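Local coordinates for uncharacterized protein (PDB 3EUR), which is of unknown function but carries a C-terminal thioredoxin-like domain, consistent with a place in the thioredoxin superfamily, at residues A[4-7]-A[8-11]; A[96-100]-A[101-105]. All blocks are in the same frame, centred on the assembly; numbering follows the deposited sequence.

Interaction 1: residues A[4-7]-A[8-11]; sequences KNRL and GTKA
Thr9 folds back over Arg6 and delivers two hydrogen bonds to one acceptor, the backbone carbonyl of that arginine. Its hydroxyl makes the shorter of the two, with OG1 of Thr9 2.7 Å from O of Arg6. The amide of the same threonine adds the second, Thr9 N to Arg6 O at 3.1 Å, with an N-H...O angle of 149°. Both donors come from the same face of the carbonyl, both tilted out of its plane, so the oxygen is gripped from one side. The hydroxyl is brought there by a chi1 of 73°, which sets OG1 between the backbone N and the carbonyl carbon of Thr9.

A water extends this polar network toward the start of the loop. It accepts from N of Asn5 at 3.0 Å and donates to OG1 of Thr9 at 2.8 Å. Its other proton goes to O of Lys10, also at 2.8 Å, and the limbs on either flank of the turn are thereby linked through one water. Beyond it, the carbonyl of Ala11 accepts from the hydroxyl of Tyr27.

Apolar contact is modest: the methyl CG2 of Thr9 lies against CG of Arg6 at 3.7 Å, the two side chains meeting at a slant. Separately, the Asn5 side chain lies beside Ala11, and both are buried next to Tyr109. Ala11 also rests on Leu120.

Arg6 to Thr9 form a type II beta turn, in which Gly8 takes the third position with a positive phi of 79°. The amide bond from Thr9 to Arg6 is the closing bond of that turn, and the threonine hydroxyl reinforces it. Backbone hydrogen bonds of Gly8 and Thr9 with Val126 secure this turn, ahead of strand 15-18, to the beginning of edge strand 126-131.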
loop_
_atom_site.group_PDB
_atom_site.type_symbol
_atom_site.label_atom_id
_atom_site.label_comp_id
_atom_site.label_asym_id
_atom_site.label_seq_id
_atom_site.Cartn_x
_atom_site.Cartn_y
_atom_site.Cartn_z
ATOM N N LYS A 4 -9.832 0.025 13.901
ATOM C CA LYS A 4 -8.339 -0.068 13.747
ATOM C C LYS A 4 -7.860 -1.085 12.716
ATOM O O LYS A 4 -6.840 -1.791 12.872
ATOM C CB LYS A 4 -7.556 -0.225 15.042
ATOM C CG LYS A 4 -7.599 -1.493 15.749
ATOM C CD LYS A 4 -6.807 -1.387 17.061
ATOM C CE LYS A 4 -6.622 -2.742 17.649
ATOM N NZ LYS A 4 -5.658 -3.588 16.883
ATOM N N ASN A 5 -8.584 -1.077 11.598
ATOM C CA ASN A 5 -8.210 -1.849 10.446
ATOM C C ASN A 5 -8.246 -3.353 10.761
ATOM O O ASN A 5 -7.619 -4.115 10.056
ATOM C CB ASN A 5 -6.865 -1.425 9.875
ATOM C CG ASN A 5 -6.786 0.073 9.690
ATOM O OD1 ASN A 5 -5.896 0.774 10.289
ATOM N ND2 ASN A 5 -7.637 0.565 8.884
ATOM N N ARG A 6 -9.071 -3.796 11.714
ATOM C CA ARG A 6 -9.143 -5.201 11.985
ATOM C C ARG A 6 -9.835 -5.955 10.859
ATOM O O ARG A 6 -10.628 -5.397 10.060
ATOM C CB ARG A 6 -9.702 -5.491 13.338
ATOM C CG ARG A 6 -11.124 -5.483 13.417
ATOM C CD ARG A 6 -11.681 -5.796 14.835
ATOM N NE ARG A 6 -11.111 -7.034 15.320
ATOM C CZ ARG A 6 -10.214 -7.220 16.315
ATOM N NH1 ARG A 6 -9.697 -8.411 16.517
ATOM N NH2 ARG A 6 -9.823 -6.255 17.095
ATOM N N LEU A 7 -9.535 -7.247 10.756
ATOM C CA LEU A 7 -10.129 -8.117 9.762
ATOM C C LEU A 7 -11.616 -7.929 9.679
ATOM O O LEU A 7 -12.303 -7.922 10.693
ATOM C CB LEU A 7 -9.865 -9.596 10.005
ATOM C CG LEU A 7 -8.424 -10.027 9.801
ATOM C CD1 LEU A 7 -8.202 -11.412 10.416
ATOM C CD2 LEU A 7 -8.080 -10.050 8.298
ATOM N N GLY A 8 -12.120 -7.805 8.459
ATOM C CA GLY A 8 -13.524 -7.765 8.236
ATOM C C GLY A 8 -14.205 -6.438 8.512
ATOM O O GLY A 8 -15.431 -6.336 8.458
ATOM N N THR A 9 -13.423 -5.415 8.794
ATOM C CA THR A 9 -13.907 -4.049 8.974
ATOM C C THR A 9 -13.298 -3.147 7.903
ATOM O O THR A 9 -12.371 -3.537 7.207
ATOM C CB THR A 9 -13.588 -3.510 10.381
ATOM O OG1 THR A 9 -12.195 -3.219 10.496
ATOM C CG2 THR A 9 -14.067 -4.505 11.459
ATOM N N LYS A 10 -13.867 -1.971 7.708
ATOM C CA LYS A 10 -13.412 -1.073 6.656
ATOM C C LYS A 10 -12.128 -0.381 7.100
ATOM O O LYS A 10 -12.074 0.230 8.161
ATOM C CB LYS A 10 -14.504 -0.034 6.340
ATOM C CG LYS A 10 -14.321 0.729 5.058
ATOM C CD LYS A 10 -15.463 1.711 4.780
ATOM C CE LYS A 10 -15.359 2.284 3.370
ATOM N NZ LYS A 10 -16.591 3.063 2.997
ATOM N N ALA A 11 -11.102 -0.456 6.265
ATOM C CA ALA A 11 -9.847 0.234 6.528
ATOM C C ALA A 11 -10.107 1.717 6.671
ATOM O O ALA A 11 -11.006 2.260 6.021
ATOM C CB ALA A 11 -8.867 -0.035 5.384
HETATM O O HOH W 1 -11.356 -0.600 10.699
#

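Interaction 2: residues A[96-100]-A[101-105]; sequences GYDKE and LVIKN
The carboxylate of Asp98 turns its edge to the first backbone amides of helix 102-105, one oxygen for each of two N-H groups. Over one of its faces lies N of Leu101, 3.1 Å from OD1; off the opposite face, well out of the carboxylate plane, CG1 of Ile103 packs 3.3 Å from OD2. At the edge, OD2 takes the straighter bond, from N of Ile103 at 2.8 Å with an N-H...O angle of 163°, through its syn lone pair. OD1 is also met on the syn side, by N of Val102 at 3.1 Å, but from 27° out of the plane. CG of Asp98 stands anti to the backbone N (chi1 -175°), which swings the carboxylate across the turn to the start of the helix. A water bound to OD2 passes the reach of the aspartate on to N of Lys104. Three successive amides are thus engaged directly or through water, and the converging N-H groups at the helix start would be expected to stabilise the negative charge on this buried group.

Residues 98-101 form a type I beta turn that joins strand 94-97 to the helix, with Leu101 as N-cap residue; the aspartate serves the helix start from three residues before that position. The turn is closed by N of Leu101 and O of Asp98 at 3.0 Å, the donor lying well above the carbonyl plane. CD2 of Leu101 lies 3.6 Å from O of Asp98.

On the outer side of the turn, CB of Glu100 touches the methyl CG2 of Val102 at 3.5 Å. The glutamate chain bends at chi2, and OE1 remains near that methyl. A second water spans O of Glu100 and ND2 of Asn105, linking the turn to the last residue of the helix. Lys104 sends its ammonium group elsewhere, into salt bridges with Asp76 and Glu77.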
loop_
_atom_site.group_PDB
_atom_site.type_symbol
_atom_site.label_atom_id
_atom_site.label_comp_id
_atom_site.label_asym_id
_atom_site.label_seq_id
_atom_site.Cartn_x
_atom_site.Cartn_y
_atom_site.Cartn_z
ATOM N N GLY A 96 2.002 7.175 -3.511
ATOM C CA GLY A 96 1.714 8.453 -2.916
ATOM C C GLY A 96 2.337 8.657 -1.558
ATOM O O GLY A 96 2.862 7.735 -0.945
ATOM N N TYR A 97 2.280 9.897 -1.109
ATOM C CA TYR A 97 2.696 10.276 0.240
ATOM C C TYR A 97 1.563 10.971 0.979
ATOM O O TYR A 97 0.624 11.496 0.402
ATOM C CB TYR A 97 3.979 11.138 0.209
ATOM C CG TYR A 97 3.835 12.461 -0.496
ATOM C CD1 TYR A 97 3.558 13.627 0.225
ATOM C CD2 TYR A 97 4.012 12.574 -1.864
ATOM C CE1 TYR A 97 3.466 14.881 -0.430
ATOM C CE2 TYR A 97 3.953 13.815 -2.500
ATOM C CZ TYR A 97 3.677 14.942 -1.772
ATOM O OH TYR A 97 3.626 16.158 -2.447
ATOM N N ASP A 98 1.698 10.975 2.297
ATOM C CA ASP A 98 0.728 11.553 3.181
ATOM C C ASP A 98 1.160 12.969 3.533
ATOM O O ASP A 98 1.898 13.203 4.492
ATOM C CB ASP A 98 0.664 10.681 4.440
ATOM C CG ASP A 98 -0.415 11.099 5.437
ATOM O OD1 ASP A 98 -0.992 12.202 5.305
ATOM O OD2 ASP A 98 -0.585 10.323 6.405
ATOM N N LYS A 99 0.731 13.913 2.702
ATOM C CA LYS A 99 1.266 15.269 2.786
ATOM C C LYS A 99 1.101 15.869 4.152
ATOM O O LYS A 99 2.041 16.474 4.673
ATOM C CB LYS A 99 0.606 16.173 1.743
ATOM C CG LYS A 99 1.229 17.612 1.755
ATOM C CD LYS A 99 0.851 18.454 0.581
ATOM C CE LYS A 99 1.347 19.911 0.815
ATOM N NZ LYS A 99 0.524 20.938 0.102
ATOM N N GLU A 100 -0.078 15.735 4.705
ATOM C CA GLU A 100 -0.427 16.341 5.977
ATOM C C GLU A 100 -0.022 15.511 7.209
ATOM O O GLU A 100 -0.301 15.901 8.336
ATOM C CB GLU A 100 -1.942 16.515 5.986
ATOM C CG GLU A 100 -2.583 16.966 4.602
ATOM C CD GLU A 100 -2.746 15.827 3.516
ATOM O OE1 GLU A 100 -2.405 14.664 3.794
ATOM O OE2 GLU A 100 -3.205 16.100 2.359
ATOM N N LEU A 101 0.553 14.332 6.981
ATOM C CA LEU A 101 0.925 13.395 8.052
ATOM C C LEU A 101 -0.263 12.967 8.912
ATOM O O LEU A 101 -0.176 12.813 10.137
ATOM C CB LEU A 101 2.028 14.000 8.935
ATOM C CG LEU A 101 3.235 14.486 8.140
ATOM C CD1 LEU A 101 4.183 15.244 9.103
ATOM C CD2 LEU A 101 3.968 13.348 7.419
ATOM N N VAL A 102 -1.388 12.739 8.283
ATOM C CA VAL A 102 -2.609 12.355 8.944
ATOM C C VAL A 102 -2.550 10.956 9.553
ATOM O O VAL A 102 -2.996 10.721 10.669
ATOM C CB VAL A 102 -3.814 12.598 8.040
ATOM C CG1 VAL A 102 -5.064 12.220 8.738
ATOM C CG2 VAL A 102 -3.877 14.074 7.560
ATOM N N ILE A 103 -1.999 10.008 8.809
ATOM C CA ILE A 103 -1.906 8.658 9.319
ATOM C C ILE A 103 -1.134 8.630 10.644
ATOM O O ILE A 103 -1.595 8.010 11.604
ATOM C CB ILE A 103 -1.289 7.681 8.283
ATOM C CG1 ILE A 103 -2.195 7.523 7.047
ATOM C CG2 ILE A 103 -1.002 6.353 8.940
ATOM C CD1 ILE A 103 -1.525 6.884 5.854
ATOM N N LYS A 104 -0.012 9.328 10.681
ATOM C CA LYS A 104 0.748 9.422 11.938
ATOM C C LYS A 104 -0.004 10.218 12.975
ATOM O O LYS A 104 -0.187 9.765 14.127
ATOM C CB LYS A 104 1.993 10.230 11.675
ATOM C CG LYS A 104 3.029 9.487 11.069
ATOM C CD LYS A 104 4.344 10.361 10.877
ATOM C CE LYS A 104 5.397 10.014 11.839
ATOM N NZ LYS A 104 6.753 10.082 11.175
ATOM N N ASN A 105 -0.452 11.418 12.615
ATOM C CA ASN A 105 -0.943 12.335 13.668
ATOM C C ASN A 105 -2.252 11.876 14.274
ATOM O O ASN A 105 -2.497 12.062 15.470
ATOM C CB ASN A 105 -1.131 13.761 13.153
ATOM C CG ASN A 105 0.198 14.463 12.815
ATOM O OD1 ASN A 105 1.303 13.983 13.129
ATOM N ND2 ASN A 105 0.087 15.592 12.128
HETATM O O HOH W 2 1.295 10.224 8.382
HETATM O O HOH W 3 -2.102 16.057 10.337
#

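How the interactions relate
Interaction 1 comes first along the chain, in the loop leading to strand 15-18, and interaction 2 follows much later, where strand 94-97 gives way to helix 102-105. Their centres lie 19 Å apart and their nearest atoms about 8 Å, without touching. Both are attached to the same mixed seven-stranded sheet, but at different strands: 4-11 bonds to Val126 and Lys129 of edge strand 126-131 and to Lys124 just before it, whereas 96-105 continues from strand 94-97, which neighbours 15-18 and 68-74. Strand 15-18 connects them, since it follows interaction 1 in sequence and pairs with strand 94-97. Two loops of a single thioredoxin-like chain are thus anchored to separate parts of one sheet.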